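Local coordinates for protein intramolecular trans-sialidase (Macrobdella decora, PDB 3SLI) that cleaves sialic acid from sialylated glycans by intramolecular trans-sialidase action, yielding 2,7-anhydro-Neu5Ac rather than free sialic acid, at residues G58-G63 with V150-L155; N64-F69 with E82-D87; Q52-V57 with Y166-T171; K32-G37 with K142-I147. All coordinates share one frame; numbering follows the deposited sequence.

Contact 1 of 4, residues G58-G63 with V150-L155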
loop_
_atom_site.group_PDB
_atom_site.type_symbol
_atom_site.label_atom_id
_atom_site.label_comp_id
_atom_site.label_asym_id
_atom_site.label_seq_id
_atom_site.Cartn_x
_atom_site.Cartn_y
_atom_site.Cartn_z
ATOM N N GLY A 58 27.577 -10.032 25.024
ATOM C CA GLY A 58 26.849 -10.479 26.194
ATOM C C GLY A 58 27.547 -11.522 27.033
ATOM O O GLY A 58 28.760 -11.742 26.926
ATOM N N ASN A 59 26.758 -12.157 27.890
ATOM C CA ASN A 59 27.227 -13.189 28.803
ATOM C C ASN A 59 26.814 -14.562 28.259
ATOM O O ASN A 59 25.623 -14.876 28.202
ATOM C CB ASN A 59 26.597 -12.942 30.168
ATOM C CG ASN A 59 27.099 -13.889 31.218
ATOM O OD1 ASN A 59 27.642 -14.950 30.907
ATOM N ND2 ASN A 59 26.914 -13.519 32.478
ATOM N N SER A 60 27.798 -15.383 27.902
ATOM C CA SER A 60 27.544 -16.703 27.320
ATOM C C SER A 60 27.340 -17.851 28.310
ATOM O O SER A 60 27.052 -18.980 27.891
ATOM C CB SER A 60 28.715 -17.089 26.416
ATOM O OG SER A 60 29.859 -17.419 27.201
ATOM N N THR A 61 27.492 -17.581 29.603
ATOM C CA THR A 61 27.409 -18.641 30.597
ATOM C C THR A 61 26.027 -19.168 30.974
ATOM O O THR A 61 24.998 -18.530 30.723
ATOM C CB THR A 61 28.212 -18.274 31.871
ATOM O OG1 THR A 61 27.593 -17.168 32.542
ATOM C CG2 THR A 61 29.649 -17.895 31.496
ATOM N N ALA A 62 26.029 -20.352 31.579
ATOM C CA ALA A 62 24.814 -21.023 32.013
ATOM C C ALA A 62 23.978 -20.133 32.917
ATOM O O ALA A 62 24.507 -19.443 33.799
ATOM C CB ALA A 62 25.160 -22.320 32.727
ATOM N N GLY A 63 22.672 -20.136 32.669
ATOM C CA GLY A 63 21.754 -19.339 33.454
ATOM C C GLY A 63 21.753 -17.868 33.106
ATOM O O GLY A 63 20.920 -17.115 33.611
ATOM N N VAL A 150 29.536 -9.692 30.963
ATOM C CA VAL A 150 29.807 -9.795 29.533
ATOM C C VAL A 150 31.133 -10.532 29.341
ATOM O O VAL A 150 32.122 -10.238 30.021
ATOM C CB VAL A 150 29.856 -8.399 28.870
ATOM C CG1 VAL A 150 30.330 -8.509 27.427
ATOM C CG2 VAL A 150 28.482 -7.770 28.906
ATOM N N ASP A 151 31.149 -11.511 28.442
ATOM C CA ASP A 151 32.357 -12.292 28.198
ATOM C C ASP A 151 32.616 -12.582 26.721
ATOM O O ASP A 151 33.458 -13.416 26.389
ATOM C CB ASP A 151 32.295 -13.619 28.980
ATOM C CG ASP A 151 31.222 -14.584 28.452
ATOM O OD1 ASP A 151 30.402 -14.193 27.590
ATOM O OD2 ASP A 151 31.206 -15.749 28.899
ATOM N N ASN A 152 31.887 -11.913 25.831
ATOM C CA ASN A 152 32.074 -12.163 24.409
ATOM C C ASN A 152 31.509 -11.070 23.508
ATOM O O ASN A 152 30.621 -10.307 23.906
ATOM C CB ASN A 152 31.457 -13.521 24.017
ATOM C CG ASN A 152 29.935 -13.455 23.845
ATOM O OD1 ASN A 152 29.440 -13.170 22.752
ATOM N ND2 ASN A 152 29.198 -13.716 24.917
ATOM N N VAL A 153 32.080 -10.990 22.309
ATOM C CA VAL A 153 31.670 -10.062 21.263
ATOM C C VAL A 153 31.592 -11.024 20.089
ATOM O O VAL A 153 32.596 -11.647 19.717
ATOM C CB VAL A 153 32.729 -8.970 20.973
ATOM C CG1 VAL A 153 32.241 -8.067 19.838
ATOM C CG2 VAL A 153 32.988 -8.141 22.225
ATOM N N THR A 154 30.397 -11.168 19.524
ATOM C CA THR A 154 30.178 -12.116 18.442
ATOM C C THR A 154 29.431 -11.544 17.237
ATOM O O THR A 154 28.545 -10.697 17.362
ATOM C CB THR A 154 29.395 -13.362 18.977
ATOM O OG1 THR A 154 30.112 -13.946 20.074
ATOM C CG2 THR A 154 29.208 -14.416 17.893
ATOM N N LEU A 155 29.806 -12.050 16.073
ATOM C CA LEU A 155 29.209 -11.682 14.801
ATOM C C LEU A 155 28.411 -12.913 14.345
ATOM O O LEU A 155 28.850 -14.053 14.547
ATOM C CB LEU A 155 30.338 -11.418 13.797
ATOM C CG LEU A 155 30.518 -10.106 13.038
ATOM C CD1 LEU A 155 30.261 -8.913 13.925
ATOM C CD2 LEU A 155 31.924 -10.084 12.424
#
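The carboxylate of Asp151 grips Ser60 with both oxygens. OD1 takes the backbone N of Ser60 at 2.9 Å, and OD2 takes the Ser60 hydroxyl, OG, at 2.7 Å. Both oxygens are met on the syn side, the hydroxyl nearer the carboxylate plane than the amide. Ser60 OG sits between its own N and carbonyl carbon (chi1 73°), which lets hydroxyl and amide present themselves to one acid. Beside this pair Thr61 CG2 rests 3.7 Å from Asp151 OD2. Asp151 OD1 has a second donor: Asn152 ND2 reaches it at 3.0 Å in an almost straight bond (173°), nearly along the C-O direction and from the face of the carboxylate opposite to Ser60 N. The far end of that amide is fixed too, since Asn152 OD1 accepts from Thr154 OG1. Behind the side chains lies a classic beta bulge, in which Asp151 and Asn152 both face Gly58. Asp151 N gives Gly58 O a bond of 2.8 Å, Asn152 N adds a weak one, and Gly58 N returns a bond of 3.3 Å to Asn152 O. The bulge lies where strands 51-58 and 152-155 pair in the antiparallel six-stranded sheet of the concanavalin-like N-terminal domain. Past the strand end the 58-63 loop is shaped by an Asx turn, Asn59 OD1 accepting from Thr61 N at 2.9 Å. Farther out, Asn59 ND2 bonds to Thr148 O, and Lys159 packs against both Ser60 and Asn152.

Contact 2 of 4, residues N64-F69 with E82-D87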
loop_
_atom_site.group_PDB
_atom_site.type_symbol
_atom_site.label_atom_id
_atom_site.label_comp_id
_atom_site.label_asym_id
_atom_site.label_seq_id
_atom_site.Cartn_x
_atom_site.Cartn_y
_atom_site.Cartn_z
ATOM N N ASN A 64 22.640 -17.454 32.208
ATOM C CA ASN A 64 22.715 -16.044 31.839
ATOM C C ASN A 64 22.297 -15.758 30.399
ATOM O O ASN A 64 22.684 -14.747 29.822
ATOM C CB ASN A 64 24.120 -15.517 32.121
ATOM C CG ASN A 64 24.471 -15.598 33.589
ATOM O OD1 ASN A 64 25.478 -16.200 33.977
ATOM N ND2 ASN A 64 23.608 -15.053 34.421
ATOM N N GLN A 65 21.406 -16.601 29.882
ATOM C CA GLN A 65 20.906 -16.496 28.511
ATOM C C GLN A 65 20.091 -15.236 28.206
ATOM O O GLN A 65 19.799 -14.959 27.037
ATOM C CB GLN A 65 20.100 -17.749 28.128
ATOM C CG GLN A 65 18.827 -17.982 28.953
ATOM C CD GLN A 65 19.028 -18.872 30.182
ATOM O OE1 GLN A 65 18.060 -19.360 30.753
ATOM N NE2 GLN A 65 20.275 -19.099 30.578
ATOM N N ASP A 66 19.677 -14.507 29.238
ATOM C CA ASP A 66 18.920 -13.266 29.041
ATOM C C ASP A 66 19.782 -12.021 29.313
ATOM O O ASP A 66 19.266 -10.927 29.556
ATOM C CB ASP A 66 17.656 -13.237 29.916
ATOM C CG ASP A 66 16.601 -14.248 29.467
ATOM O OD1 ASP A 66 16.738 -14.834 28.370
ATOM O OD2 ASP A 66 15.623 -14.448 30.218
ATOM N N ARG A 67 21.097 -12.199 29.265
ATOM C CA ARG A 67 22.031 -11.105 29.490
ATOM C C ARG A 67 22.854 -10.885 28.221
ATOM O O ARG A 67 23.886 -11.537 28.013
ATOM C CB ARG A 67 22.953 -11.427 30.667
ATOM C CG ARG A 67 22.226 -11.650 31.981
ATOM C CD ARG A 67 23.214 -11.936 33.103
ATOM N NE ARG A 67 22.544 -12.404 34.314
ATOM C CZ ARG A 67 21.946 -11.616 35.203
ATOM N NH1 ARG A 67 21.920 -10.298 35.043
ATOM N NH2 ARG A 67 21.355 -12.159 36.257
ATOM N N HIS A 68 22.384 -9.980 27.366
ATOM C CA HIS A 68 23.077 -9.695 26.118
ATOM C C HIS A 68 22.452 -8.533 25.365
ATOM O O HIS A 68 21.343 -8.098 25.672
ATOM C CB HIS A 68 23.060 -10.936 25.201
ATOM C CG HIS A 68 21.680 -11.453 24.896
ATOM N ND1 HIS A 68 21.211 -12.654 25.381
ATOM C CD2 HIS A 68 20.673 -10.931 24.152
ATOM C CE1 HIS A 68 19.976 -12.853 24.953
ATOM N NE2 HIS A 68 19.625 -11.821 24.206
ATOM N N PHE A 69 23.183 -8.051 24.367
ATOM C CA PHE A 69 22.725 -6.998 23.482
ATOM C C PHE A 69 22.982 -7.534 22.083
ATOM O O PHE A 69 24.032 -8.126 21.834
ATOM C CB PHE A 69 23.521 -5.698 23.655
ATOM C CG PHE A 69 23.428 -4.777 22.457
ATOM C CD1 PHE A 69 22.289 -4.000 22.244
ATOM C CD2 PHE A 69 24.453 -4.743 21.503
ATOM C CE1 PHE A 69 22.168 -3.210 21.102
ATOM C CE2 PHE A 69 24.340 -3.958 20.358
ATOM C CZ PHE A 69 23.196 -3.191 20.156
ATOM N N GLU A 82 17.719 -5.971 20.956
ATOM C CA GLU A 82 17.245 -6.400 22.257
ATOM C C GLU A 82 18.446 -6.119 23.161
ATOM O O GLU A 82 19.569 -6.521 22.839
ATOM C CB GLU A 82 16.879 -7.887 22.291
ATOM C CG GLU A 82 15.673 -8.269 21.452
ATOM C CD GLU A 82 15.222 -9.696 21.706
ATOM O OE1 GLU A 82 15.937 -10.633 21.296
ATOM O OE2 GLU A 82 14.149 -9.877 22.316
ATOM N N LEU A 83 18.210 -5.342 24.213
ATOM C CA LEU A 83 19.229 -4.962 25.198
ATOM C C LEU A 83 18.689 -5.593 26.478
ATOM O O LEU A 83 17.698 -5.111 27.047
ATOM C CB LEU A 83 19.261 -3.440 25.341
ATOM C CG LEU A 83 20.575 -2.703 25.615
ATOM C CD1 LEU A 83 20.219 -1.368 26.245
ATOM C CD2 LEU A 83 21.547 -3.502 26.498
ATOM N N ARG A 84 19.358 -6.644 26.943
ATOM C CA ARG A 84 18.895 -7.410 28.093
ATOM C C ARG A 84 19.896 -7.728 29.201
ATOM O O ARG A 84 21.072 -7.961 28.945
ATOM C CB ARG A 84 18.375 -8.753 27.585
ATOM C CG ARG A 84 17.369 -8.666 26.453
ATOM C CD ARG A 84 16.143 -9.460 26.826
ATOM N NE ARG A 84 16.159 -10.794 26.268
ATOM C CZ ARG A 84 15.437 -11.814 26.723
ATOM N NH1 ARG A 84 14.637 -11.684 27.775
ATOM N NH2 ARG A 84 15.446 -12.951 26.054
ATOM N N ASN A 85 19.385 -7.810 30.425
ATOM C CA ASN A 85 20.181 -8.197 31.593
ATOM C C ASN A 85 19.196 -8.863 32.552
ATOM O O ASN A 85 19.265 -8.672 33.761
ATOM C CB ASN A 85 20.828 -6.989 32.269
ATOM C CG ASN A 85 21.904 -7.398 33.249
ATOM O OD1 ASN A 85 22.122 -6.745 34.274
ATOM N ND2 ASN A 85 22.601 -8.481 32.934
ATOM N N THR A 86 18.343 -9.706 31.970
ATOM C CA THR A 86 17.230 -10.426 32.616
ATOM C C THR A 86 16.070 -9.436 32.763
ATOM O O THR A 86 16.268 -8.230 32.977
ATOM C CB THR A 86 17.545 -11.145 33.967
ATOM O OG1 THR A 86 17.649 -10.199 35.037
ATOM C CG2 THR A 86 18.800 -11.977 33.860
ATOM N N ASP A 87 14.859 -9.949 32.583
ATOM C CA ASP A 87 13.653 -9.138 32.631
ATOM C C ASP A 87 13.428 -8.329 33.895
ATOM O O ASP A 87 12.781 -7.284 33.849
ATOM C CB ASP A 87 12.439 -9.999 32.293
ATOM C CG ASP A 87 12.530 -10.617 30.901
ATOM O OD1 ASP A 87 13.415 -10.232 30.097
ATOM O OD2 ASP A 87 11.713 -11.505 30.611
HETATM O O HOH W 1 14.796 -12.758 32.333
HETATM O O HOH W 2 16.961 -12.263 23.405
#
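His68 and Arg84 form the hydrogen-bonded pair of an antiparallel hairpin whose strand segments 67-69 and 82-85 come within 4.5 Å at 158°, with Arg67-Asn85 and Phe69-Leu83 as non-hydrogen-bonded pairs to either side. Where the strands give way to loop, Thr86 N still donates to Asp66 O at 2.9 Å. On the His68 face, the Asp66 carboxylate stacks over the guanidinium of Arg84, the planes 29° apart. Asp66 OD1 lies 3.3 Å from Arg84 NH2 but well out of plane, so charge alone joins them, and the same oxygen has its stronger partner in Arg160. Bends at chi2 and chi3 carry the guanidinium back over the acid, where Arg84 NH1 also forms a salt bridge with Asp87 OD1 (3.0 Å), its hydrogen bond weak. One water in the plane of the His68 ring ties NE2 to Glu82 OE1 and Arg84 NH2; another links Asp66 OD2 to Asp87 N. On the other face the extended Arg67 runs alongside Thr86, whose CG2 sits over the centre of the guanidinium, 3.4 Å from Arg67 CZ. Phe69 CD1 touches Leu83 CG at 4.0 Å, and the Phe69 ring also meets that of Phe143. Strand 51-58 flanks the hairpin beyond strand 67-74, while strand 91-96 pairs with 79-85 at the sheet's other margin.

Contact 3 of 4, residues Q52-V57 with Y166-T171; sequences QSLFSV and YPFGGT
Gln52 lies across Phe168 at about a right angle, its CB, CG and OE1 meeting parts of residues 167-169. Its CB rests 3.8 Å from Phe168 CA. CG, turned away from the carbonyl carbon (chi1 -58°), comes 3.4 Å from Pro167 O. Beyond CG the chain is extended, which carries the amide out past the Phe168 backbone. There OE1 lies 3.4 Å from Phe168 CD1, the amide and ring planes 49° apart. The tip is spoken for outside the loop: OE1 accepts from Ser45 OG, and NE2 donates to the carbonyls of Ser47 and Asn49. One backbone bond joins the segments directly, from Ser53 N to Tyr166 O at 2.8 Å and 163°. Gln52 CA adds a CA-H...O contact to the same carbonyl. Ser53 OG sits near the plane of the Tyr166 ring, 3.3 Å from Tyr166 CB, but its bond goes to Thr158 OG1; the tyrosine ring itself stacks on His70. Phe168 also packs on the 52-57 segment, its CB against Ser53 O and its CD1 3.8 Å from Leu54 CD1. Tyr43 of strand 37-45 touches both Leu54 and Phe168, so this apolar pair lies between the two sheets of the domain, at the corner where strand 51-58 bends in a classic beta bulge with Leu54 and Phe55 facing Ile71. The chemistry is thus divided: the buried Gln52 amide is spent on Ser45 of strand 37-45 and the loop after it, so Gln52 meets 166-171 by packing, and the single backbone bond supplies the polar link, while leucine and phenylalanine close the contact against the hydrophobic interior.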
loop_
_atom_site.group_PDB
_atom_site.type_symbol
_atom_site.label_atom_id
_atom_site.label_comp_id
_atom_site.label_asym_id
_atom_site.label_seq_id
_atom_site.Cartn_x
_atom_site.Cartn_y
_atom_site.Cartn_z
ATOM N N GLN A 52 18.117 -13.781 12.963
ATOM C CA GLN A 52 19.552 -13.814 12.700
ATOM C C GLN A 52 20.297 -12.600 13.281
ATOM O O GLN A 52 20.140 -11.471 12.793
ATOM C CB GLN A 52 19.799 -13.897 11.190
ATOM C CG GLN A 52 19.157 -15.107 10.519
ATOM C CD GLN A 52 19.358 -15.139 9.020
ATOM O OE1 GLN A 52 20.457 -14.886 8.514
ATOM N NE2 GLN A 52 18.298 -15.472 8.292
ATOM N N SER A 53 21.057 -12.830 14.355
ATOM C CA SER A 53 21.851 -11.776 14.988
ATOM C C SER A 53 22.994 -11.420 14.049
ATOM O O SER A 53 23.663 -12.303 13.505
ATOM C CB SER A 53 22.477 -12.255 16.307
ATOM O OG SER A 53 21.517 -12.480 17.317
ATOM N N LEU A 54 23.196 -10.124 13.852
ATOM C CA LEU A 54 24.273 -9.611 13.014
ATOM C C LEU A 54 25.512 -9.369 13.894
ATOM O O LEU A 54 26.629 -9.760 13.549
ATOM C CB LEU A 54 23.829 -8.284 12.401
ATOM C CG LEU A 54 23.271 -8.240 10.984
ATOM C CD1 LEU A 54 22.805 -9.596 10.512
ATOM C CD2 LEU A 54 22.184 -7.197 10.916
ATOM N N PHE A 55 25.270 -8.776 15.060
ATOM C CA PHE A 55 26.320 -8.426 16.015
ATOM C C PHE A 55 25.743 -8.518 17.422
ATOM O O PHE A 55 24.610 -8.085 17.651
ATOM C CB PHE A 55 26.770 -6.983 15.734
ATOM C CG PHE A 55 27.691 -6.402 16.778
ATOM C CD1 PHE A 55 29.061 -6.657 16.738
ATOM C CD2 PHE A 55 27.189 -5.577 17.787
ATOM C CE1 PHE A 55 29.926 -6.096 17.690
ATOM C CE2 PHE A 55 28.044 -5.011 18.746
ATOM C CZ PHE A 55 29.414 -5.274 18.692
ATOM N N SER A 56 26.521 -9.060 18.358
ATOM C CA SER A 56 26.082 -9.186 19.749
ATOM C C SER A 56 27.243 -9.111 20.741
ATOM O O SER A 56 28.393 -9.410 20.407
ATOM C CB SER A 56 25.340 -10.510 19.979
ATOM O OG SER A 56 26.201 -11.617 19.790
ATOM N N VAL A 57 26.910 -8.730 21.963
ATOM C CA VAL A 57 27.863 -8.625 23.054
ATOM C C VAL A 57 27.058 -9.070 24.273
ATOM O O VAL A 57 25.946 -8.581 24.498
ATOM C CB VAL A 57 28.349 -7.159 23.273
ATOM C CG1 VAL A 57 29.406 -7.111 24.379
ATOM C CG2 VAL A 57 28.928 -6.583 21.989
ATOM N N TYR A 166 20.008 -17.476 17.521
ATOM C CA TYR A 166 19.693 -16.530 16.439
ATOM C C TYR A 166 20.800 -16.611 15.376
ATOM O O TYR A 166 21.369 -15.591 14.982
ATOM C CB TYR A 166 19.623 -15.104 17.000
ATOM C CG TYR A 166 18.811 -14.955 18.269
ATOM C CD1 TYR A 166 17.562 -15.565 18.402
ATOM C CD2 TYR A 166 19.285 -14.179 19.336
ATOM C CE1 TYR A 166 16.804 -15.406 19.561
ATOM C CE2 TYR A 166 18.538 -14.009 20.494
ATOM C CZ TYR A 166 17.296 -14.625 20.603
ATOM O OH TYR A 166 16.541 -14.449 21.739
ATOM N N PRO A 167 21.060 -17.821 14.848
ATOM C CA PRO A 167 22.098 -18.079 13.849
ATOM C C PRO A 167 21.967 -17.413 12.492
ATOM O O PRO A 167 21.020 -17.674 11.744
ATOM C CB PRO A 167 22.072 -19.611 13.706
ATOM C CG PRO A 167 21.249 -20.095 14.864
ATOM C CD PRO A 167 20.228 -19.024 15.014
ATOM N N PHE A 168 22.962 -16.590 12.174
ATOM C CA PHE A 168 23.057 -15.902 10.892
ATOM C C PHE A 168 23.878 -16.787 9.941
ATOM O O PHE A 168 24.668 -17.638 10.371
ATOM C CB PHE A 168 23.756 -14.541 11.088
ATOM C CG PHE A 168 24.166 -13.851 9.808
ATOM C CD1 PHE A 168 23.256 -13.061 9.099
ATOM C CD2 PHE A 168 25.484 -13.934 9.346
ATOM C CE1 PHE A 168 23.656 -12.358 7.953
ATOM C CE2 PHE A 168 25.900 -13.237 8.199
ATOM C CZ PHE A 168 24.983 -12.446 7.504
ATOM N N GLY A 169 23.672 -16.582 8.649
ATOM C CA GLY A 169 24.403 -17.314 7.633
ATOM C C GLY A 169 24.580 -16.312 6.510
ATOM O O GLY A 169 23.607 -15.658 6.111
ATOM N N GLY A 170 25.816 -16.113 6.065
ATOM C CA GLY A 170 26.069 -15.164 4.993
ATOM C C GLY A 170 27.399 -14.445 5.129
ATOM O O GLY A 170 28.388 -15.043 5.564
ATOM N N THR A 171 27.414 -13.158 4.789
ATOM C CA THR A 171 28.625 -12.343 4.851
ATOM C C THR A 171 28.439 -10.988 5.538
ATOM O O THR A 171 27.463 -10.277 5.288
ATOM C CB THR A 171 29.174 -12.054 3.423
ATOM O OG1 THR A 171 29.495 -13.286 2.765
ATOM C CG2 THR A 171 30.431 -11.167 3.481
#

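Contact 4 of 4, residues K32-G37 with K142-I147; sequences KAMTQG and KFISDI
Met34 O receives the backbone N of Ser145 at 2.8 Å (143°), the donor standing above the carbonyl plane. Ser145 OG also approaches this carbonyl, at 3.4 Å, no more than a weak interaction. The hydroxyl, placed between its own N and carbonyl carbon (chi1 52°), is carried back toward the 32-37 loop, alongside Thr35 CG2. A water completes the polar set, bridging two acceptors by donating to both Lys32 O and Ile144 O, each at 2.8 Å. Within 142-147 the chain is braced by Asp146, whose OD2 accepts from Phe143 N at 2.9 Å through its anti lone pair, while Asp146 N returns a bond to Phe143 O around the 3-10 segment 144-146. These two loops join both sheets of the concanavalin-like domain: 32-37 runs into strand 37-45 of the larger sheet, and 142-147 lies on the connection from strand 131-137 of that sheet to strand 152-155 of the other. Apolar contact fills the side facing the interior. Met34 lies alongside Phe143, its CB 3.8 Å from Phe143 CD2, and also alongside Ile144, SD being 4.2 Å from Ile144 CD1. The ring of Phe143 carries Ile144 CG1 over one face, offset toward the rim. Ile144 CG2, anti to its backbone nitrogen, points to the Lys32 carbonyl, 3.4 Å from its O. Deeper in, the Ile144 side chain touches Phe69, bringing the loop onto strand 67-74.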
loop_
_atom_site.group_PDB
_atom_site.type_symbol
_atom_site.label_atom_id
_atom_site.label_comp_id
_atom_site.label_asym_id
_atom_site.label_seq_id
_atom_site.Cartn_x
_atom_site.Cartn_y
_atom_site.Cartn_z
ATOM N N LYS A 32 33.119 -4.493 25.133
ATOM C CA LYS A 32 32.433 -5.215 26.212
ATOM C C LYS A 32 31.996 -4.314 27.362
ATOM O O LYS A 32 31.287 -4.771 28.265
ATOM C CB LYS A 32 33.310 -6.342 26.773
ATOM C CG LYS A 32 33.534 -7.510 25.840
ATOM C CD LYS A 32 34.591 -8.465 26.395
ATOM C CE LYS A 32 34.977 -9.504 25.341
ATOM N NZ LYS A 32 36.013 -10.491 25.779
ATOM N N ALA A 33 32.385 -3.038 27.320
ATOM C CA ALA A 33 32.037 -2.096 28.382
ATOM C C ALA A 33 31.445 -0.765 27.902
ATOM O O ALA A 33 31.364 0.192 28.668
ATOM C CB ALA A 33 33.263 -1.837 29.264
ATOM N N MET A 34 30.968 -0.723 26.660
ATOM C CA MET A 34 30.384 0.497 26.092
ATOM C C MET A 34 29.226 1.079 26.893
ATOM O O MET A 34 28.269 0.376 27.237
ATOM C CB MET A 34 29.919 0.237 24.661
ATOM C CG MET A 34 31.048 -0.055 23.707
ATOM S SD MET A 34 30.483 -0.629 22.101
ATOM C CE MET A 34 30.034 0.930 21.317
ATOM N N THR A 35 29.309 2.371 27.185
ATOM C CA THR A 35 28.265 3.061 27.931
ATOM C C THR A 35 27.246 3.637 26.951
ATOM O O THR A 35 26.143 4.020 27.343
ATOM C CB THR A 35 28.858 4.200 28.785
ATOM O OG1 THR A 35 29.614 5.080 27.944
ATOM C CG2 THR A 35 29.779 3.630 29.851
ATOM N N GLN A 36 27.653 3.707 25.685
ATOM C CA GLN A 36 26.841 4.212 24.575
ATOM C C GLN A 36 27.645 3.928 23.306
ATOM O O GLN A 36 28.656 3.223 23.359
ATOM C CB GLN A 36 26.636 5.715 24.698
ATOM C CG GLN A 36 27.924 6.501 24.577
ATOM C CD GLN A 36 27.688 7.895 24.064
ATOM O OE1 GLN A 36 26.570 8.412 24.132
ATOM N NE2 GLN A 36 28.731 8.510 23.516
ATOM N N GLY A 37 27.205 4.456 22.165
ATOM C CA GLY A 37 27.953 4.227 20.943
ATOM C C GLY A 37 27.135 4.093 19.676
ATOM O O GLY A 37 25.929 4.334 19.669
ATOM N N LYS A 142 20.314 2.639 29.262
ATOM C CA LYS A 142 21.179 1.494 29.525
ATOM C C LYS A 142 21.970 1.101 28.278
ATOM O O LYS A 142 21.572 1.413 27.151
ATOM C CB LYS A 142 20.338 0.271 29.941
ATOM C CG LYS A 142 19.415 0.461 31.137
ATOM C CD LYS A 142 20.198 0.623 32.420
ATOM C CE LYS A 142 19.270 0.862 33.596
ATOM N NZ LYS A 142 20.038 1.014 34.859
ATOM N N PHE A 143 23.113 0.458 28.480
ATOM C CA PHE A 143 23.890 -0.051 27.361
ATOM C C PHE A 143 24.743 -1.242 27.797
ATOM O O PHE A 143 24.505 -1.818 28.860
ATOM C CB PHE A 143 24.694 1.022 26.617
ATOM C CG PHE A 143 24.912 0.687 25.159
ATOM C CD1 PHE A 143 23.836 0.273 24.363
ATOM C CD2 PHE A 143 26.182 0.711 24.597
ATOM C CE1 PHE A 143 24.031 -0.116 23.033
ATOM C CE2 PHE A 143 26.391 0.322 23.265
ATOM C CZ PHE A 143 25.317 -0.093 22.481
ATOM N N ILE A 144 25.716 -1.626 26.985
ATOM C CA ILE A 144 26.542 -2.791 27.277
ATOM C C ILE A 144 27.188 -2.780 28.667
ATOM O O ILE A 144 27.279 -3.819 29.321
ATOM C CB ILE A 144 27.565 -3.017 26.143
ATOM C CG1 ILE A 144 26.805 -3.251 24.826
ATOM C CG2 ILE A 144 28.471 -4.201 26.460
ATOM C CD1 ILE A 144 27.681 -3.365 23.593
ATOM N N SER A 145 27.553 -1.597 29.145
ATOM C CA SER A 145 28.159 -1.450 30.465
ATOM C C SER A 145 27.225 -1.903 31.596
ATOM O O SER A 145 27.682 -2.188 32.707
ATOM C CB SER A 145 28.556 0.012 30.695
ATOM O OG SER A 145 27.456 0.873 30.452
ATOM N N ASP A 146 25.928 -1.984 31.298
ATOM C CA ASP A 146 24.923 -2.374 32.280
ATOM C C ASP A 146 24.571 -3.858 32.286
ATOM O O ASP A 146 23.771 -4.304 33.107
ATOM C CB ASP A 146 23.661 -1.532 32.108
ATOM C CG ASP A 146 23.923 -0.051 32.289
ATOM O OD1 ASP A 146 24.321 0.370 33.396
ATOM O OD2 ASP A 146 23.725 0.703 31.329
ATOM N N ILE A 147 25.128 -4.616 31.347
ATOM C CA ILE A 147 24.885 -6.049 31.299
ATOM C C ILE A 147 25.879 -6.718 32.255
ATOM O O ILE A 147 27.065 -6.384 32.260
ATOM C CB ILE A 147 25.082 -6.604 29.874
ATOM C CG1 ILE A 147 24.105 -5.922 28.909
ATOM C CG2 ILE A 147 24.888 -8.125 29.858
ATOM C CD1 ILE A 147 24.294 -6.346 27.458
HETATM O O HOH W 3 29.638 -4.793 30.478
#

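Contacts 1, 2 and 3 all reach the six-stranded sheet: strand 51-58 ends in contact 1, bends in contact 3 and pairs in between with strand 67-74 of contact 2. Contact 3 is buried, an amide and apolar side chains between the sheets. Contacts 1, 2 and 4 are only partly buried, and their chemistry differs with their place: carboxylate bonds to hydroxyl and amides at the strand end of contact 1, charges and waters over the hairpin of contact 2, and in the loop pair of contact 4 a backbone bond and a water outside, methionine, phenylalanine and isoleucine inside. Val57 of contact 3 touches Val150 of contact 1 and Lys32 and Ile144 of contact 4, whose Ile147 packs on the His68 backbone of contact 2.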